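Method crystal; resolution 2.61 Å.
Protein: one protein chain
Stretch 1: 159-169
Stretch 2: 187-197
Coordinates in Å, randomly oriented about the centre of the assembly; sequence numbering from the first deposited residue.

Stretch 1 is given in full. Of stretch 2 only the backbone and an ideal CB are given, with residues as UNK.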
# COMPACT_ATOMS: atom_id res chain seq x y z
N VAL A 159 -6.41 -26.93 17.07
CA VAL A 159 -7.29 -25.81 17.38
C VAL A 159 -6.74 -24.54 16.73
O VAL A 159 -7.41 -23.89 15.92
CB VAL A 159 -7.43 -25.62 18.90
CG1 VAL A 159 -8.60 -24.73 19.23
CG2 VAL A 159 -7.57 -26.96 19.63
N ARG A 160 -5.51 -24.19 17.09
CA ARG A 160 -4.91 -22.94 16.65
C ARG A 160 -4.76 -22.89 15.14
O ARG A 160 -5.20 -21.94 14.49
CB ARG A 160 -3.55 -22.77 17.34
CG ARG A 160 -2.68 -21.63 16.83
CD ARG A 160 -1.21 -21.96 17.03
NE ARG A 160 -0.80 -21.93 18.43
CZ ARG A 160 0.36 -22.39 18.88
NH1 ARG A 160 1.24 -22.92 18.04
NH2 ARG A 160 0.65 -22.32 20.17
N ASN A 161 -4.13 -23.92 14.56
CA ASN A 161 -3.81 -23.90 13.13
C ASN A 161 -5.03 -23.60 12.28
O ASN A 161 -4.91 -23.00 11.20
CB ASN A 161 -3.19 -25.23 12.72
CG ASN A 161 -1.88 -25.51 13.42
OD1 ASN A 161 -1.18 -24.59 13.85
ND2 ASN A 161 -1.52 -26.78 13.53
N ILE A 162 -6.22 -23.99 12.74
CA ILE A 162 -7.44 -23.73 11.98
C ILE A 162 -7.77 -22.25 11.99
O ILE A 162 -8.29 -21.72 11.00
CB ILE A 162 -8.59 -24.59 12.54
CG1 ILE A 162 -8.31 -26.07 12.27
CG2 ILE A 162 -9.93 -24.17 11.93
CD1 ILE A 162 -9.11 -26.99 13.12
N LEU A 163 -7.49 -21.56 13.10
CA LEU A 163 -7.81 -20.14 13.18
C LEU A 163 -6.87 -19.32 12.31
O LEU A 163 -7.31 -18.42 11.59
CB LEU A 163 -7.74 -19.69 14.64
CG LEU A 163 -8.74 -20.42 15.54
CD1 LEU A 163 -8.45 -20.15 17.01
CD2 LEU A 163 -10.17 -20.03 15.20
N LEU A 164 -5.57 -19.62 12.35
CA LEU A 164 -4.64 -19.02 11.40
C LEU A 164 -5.15 -19.18 9.97
O LEU A 164 -5.00 -18.28 9.14
CB LEU A 164 -3.26 -19.67 11.53
CG LEU A 164 -2.61 -19.71 12.90
CD1 LEU A 164 -1.37 -20.59 12.85
CD2 LEU A 164 -2.25 -18.32 13.38
N PHE A 165 -5.77 -20.32 9.69
CA PHE A 165 -6.17 -20.65 8.33
C PHE A 165 -7.33 -19.78 7.86
O PHE A 165 -7.35 -19.32 6.71
CB PHE A 165 -6.52 -22.14 8.26
CG PHE A 165 -7.23 -22.56 7.01
CD1 PHE A 165 -8.61 -22.62 6.97
CD2 PHE A 165 -6.51 -22.91 5.88
CE1 PHE A 165 -9.26 -23.01 5.83
CE2 PHE A 165 -7.17 -23.31 4.73
CZ PHE A 165 -8.54 -23.36 4.71
N LEU A 166 -8.31 -19.54 8.74
CA LEU A 166 -9.43 -18.68 8.38
C LEU A 166 -9.03 -17.21 8.41
O LEU A 166 -9.33 -16.46 7.47
CB LEU A 166 -10.60 -18.93 9.33
CG LEU A 166 -11.26 -20.31 9.23
CD1 LEU A 166 -12.23 -20.51 10.36
CD2 LEU A 166 -11.97 -20.46 7.89
N LEU A 167 -8.37 -16.79 9.48
CA LEU A 167 -7.82 -15.45 9.59
C LEU A 167 -7.10 -15.06 8.31
O LEU A 167 -7.14 -13.90 7.89
CB LEU A 167 -6.85 -15.38 10.78
CG LEU A 167 -6.04 -14.09 10.94
CD1 LEU A 167 -6.95 -12.94 11.32
CD2 LEU A 167 -4.95 -14.28 11.98
N GLN A 168 -6.44 -16.03 7.69
CA GLN A 168 -5.57 -15.78 6.55
C GLN A 168 -6.28 -15.89 5.21
O GLN A 168 -5.89 -15.19 4.26
CB GLN A 168 -4.40 -16.77 6.61
CG GLN A 168 -3.37 -16.63 5.51
CD GLN A 168 -2.22 -17.62 5.65
OE1 GLN A 168 -1.45 -17.81 4.71
NE2 GLN A 168 -2.09 -18.26 6.81
N ASN A 169 -7.31 -16.73 5.11
CA ASN A 169 -7.95 -17.00 3.83
C ASN A 169 -9.46 -16.81 3.82
O ASN A 169 -10.05 -16.88 2.74
CB ASN A 169 -7.65 -18.44 3.38
CG ASN A 169 -6.18 -18.67 3.09
OD1 ASN A 169 -5.42 -19.10 3.96
ND2 ASN A 169 -5.77 -18.37 1.86
N UNK A 187 4.66 -15.99 19.23
CA UNK A 187 5.54 -15.92 18.07
C UNK A 187 5.06 -16.81 16.93
O UNK A 187 5.34 -16.53 15.76
CB UNK A 187 6.96 -16.31 18.47
N UNK A 188 4.36 -17.90 17.26
CA UNK A 188 3.81 -18.76 16.22
C UNK A 188 2.65 -18.07 15.51
O UNK A 188 2.55 -18.09 14.28
CB UNK A 188 3.35 -20.09 16.81
N UNK A 189 1.75 -17.45 16.28
CA UNK A 189 0.61 -16.74 15.73
C UNK A 189 0.92 -15.31 15.35
O UNK A 189 0.15 -14.69 14.60
CB UNK A 189 -0.54 -16.76 16.73
N UNK A 190 2.03 -14.76 15.83
CA UNK A 190 2.34 -13.35 15.61
C UNK A 190 2.47 -13.01 14.13
O UNK A 190 1.82 -12.04 13.69
CB UNK A 190 3.63 -12.98 16.34
N UNK A 191 3.25 -13.73 13.32
CA UNK A 191 3.42 -13.31 11.92
C UNK A 191 2.12 -13.13 11.17
O UNK A 191 2.06 -12.33 10.22
CB UNK A 191 4.28 -14.33 11.17
N UNK A 192 1.06 -13.85 11.55
CA UNK A 192 -0.18 -13.81 10.79
C UNK A 192 -1.06 -12.64 11.19
O UNK A 192 -1.76 -12.08 10.34
CB UNK A 192 -0.95 -15.12 10.97
N UNK A 193 -1.05 -12.24 12.47
CA UNK A 193 -1.83 -11.09 12.87
C UNK A 193 -1.22 -9.81 12.30
O UNK A 193 -1.94 -8.87 11.95
CB UNK A 193 -1.92 -11.01 14.40
N UNK A 194 0.11 -9.77 12.18
CA UNK A 194 0.76 -8.60 11.60
C UNK A 194 0.42 -8.48 10.12
O UNK A 194 0.28 -7.36 9.60
CB UNK A 194 2.28 -8.68 11.79
N UNK A 195 0.30 -9.61 9.42
CA UNK A 195 -0.14 -9.55 8.03
C UNK A 195 -1.48 -8.84 7.90
O UNK A 195 -1.73 -8.17 6.89
CB UNK A 195 -0.24 -10.96 7.44
N UNK A 196 -2.34 -8.97 8.91
CA UNK A 196 -3.64 -8.30 8.86
C UNK A 196 -3.51 -6.79 8.88
O UNK A 196 -4.45 -6.09 8.48
CB UNK A 196 -4.51 -8.75 10.03
N UNK A 197 -2.37 -6.27 9.33
CA UNK A 197 -2.12 -4.84 9.23
C UNK A 197 -2.21 -4.34 7.80
O UNK A 197 -2.27 -3.12 7.59
CB UNK A 197 -0.74 -4.51 9.81

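Position 187 has helical backbone angles, but its CB points away from stretch 1 and finds nothing of it within 5.5 Å. Many side chains would do, polar ones especially; the deposited residue is N187, which makes no contact across the pair.

At position 188 the CB points toward stretch 1 and lies 3.7 Å from R160 NH1. A positive charge so near favours something small, polar or acidic. The residue is S188, whose OG sits over one face of the R160 guanidinium, 3.3 Å from R160 NH1, at an angle too poor for a hydrogen bond.

Position 189 directs its CB sideways, 4.1 Å from L164 CD2 and 5.3 Å from R160 CD. Here stretch 1 offers carbon, and a short side chain with a methyl group, such as alanine, valine or threonine, would fit. T189 supplies it: T189 CG2 lies 3.8 Å from R160 CD and 4.0 Å from L164 CD2, while OG1 bonds to a residue just outside the stretches.

Positions 190 and 191 have no atom of stretch 1 near their CB atoms, so this contact does not select among side chains. They are L190 and P191.

Position 192 is the point of closest register, facing L164. The CB points toward stretch 1, 4.2 Å from both L164 CD2 and L167 CD2, with Q168 NE2 at 5.3 Å. Leucine, methionine or an aromatic would suit this largely apolar site. F192, with chi1 m, sets F192 CD2 3.8 Å from L164 CD2 and has L164 CD1 over one ring face; F192 CE1 also meets Q168 NE2 at 3.4 Å.

At position 193 the sideways CB is 5.1 Å from L167 CD2, inviting an aliphatic group. I193 brings CG2 to 4.3 Å from L167 CD2, although the end of its side chain leads away.

Position 195 points toward stretch 1 but has no neighbour within 5.5 Å of its CB, so a long side chain is needed to make contact. E195, extended with chi1 and chi2 both t, places OE1 4.0 Å from Q168 CG.

Position 196 also points toward stretch 1, its CB 5.0 Å from L167 CD1. A long chain with an aliphatic stem would suit. R196 packs CG 3.7 Å from L167 CD1, sets a face of its guanidinium against L167 O, 3.6 Å from R196 CZ, and forms a salt bridge from R196 NH1 to E195 OE1 at 3.5 Å.

Positions 194 and 197 are out of reach and leave the choice open; they are L194 and A197.

Stretch 2 187-197: NSTLPFILERA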
# COMPACT_ATOMS: atom_id res chain seq x y z
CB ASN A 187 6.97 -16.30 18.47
CG ASN A 187 7.13 -17.79 18.66
OD1 ASN A 187 6.21 -18.48 19.12
ND2 ASN A 187 8.29 -18.31 18.30
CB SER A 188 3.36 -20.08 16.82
OG SER A 188 2.42 -19.87 17.87
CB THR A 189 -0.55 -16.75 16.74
OG1 THR A 189 -0.16 -16.03 17.92
CG2 THR A 189 -0.92 -18.17 17.13
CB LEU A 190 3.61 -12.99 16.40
CG LEU A 190 4.01 -11.53 16.64
CD1 LEU A 190 3.00 -10.54 16.12
CD2 LEU A 190 4.25 -11.31 18.12
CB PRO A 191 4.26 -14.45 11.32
CG PRO A 191 4.96 -15.06 12.48
CD PRO A 191 4.01 -14.95 13.63
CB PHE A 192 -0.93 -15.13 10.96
CG PHE A 192 -0.13 -16.34 10.57
CD1 PHE A 192 -0.20 -16.84 9.28
CD2 PHE A 192 0.70 -16.96 11.49
CE1 PHE A 192 0.54 -17.95 8.92
CE2 PHE A 192 1.45 -18.06 11.13
CZ PHE A 192 1.37 -18.56 9.85
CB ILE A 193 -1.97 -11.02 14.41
CG1 ILE A 193 -0.65 -10.59 15.06
CG2 ILE A 193 -2.44 -12.36 14.96
CD1 ILE A 193 -0.74 -10.40 16.56
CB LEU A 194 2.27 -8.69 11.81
CG LEU A 194 2.83 -8.03 13.07
CD1 LEU A 194 1.88 -8.10 14.25
CD2 LEU A 194 4.17 -8.67 13.42
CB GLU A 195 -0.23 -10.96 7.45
CG GLU A 195 -0.56 -11.00 5.97
CD GLU A 195 -0.68 -12.42 5.43
OE1 GLU A 195 -1.31 -13.26 6.11
OE2 GLU A 195 -0.14 -12.69 4.34
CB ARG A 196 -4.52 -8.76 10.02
CG ARG A 196 -4.59 -10.26 10.25
CD ARG A 196 -4.53 -11.08 8.96
NE ARG A 196 -5.44 -10.61 7.93
CZ ARG A 196 -5.42 -11.03 6.67
NH1 ARG A 196 -4.54 -11.94 6.29
NH2 ARG A 196 -6.29 -10.55 5.79
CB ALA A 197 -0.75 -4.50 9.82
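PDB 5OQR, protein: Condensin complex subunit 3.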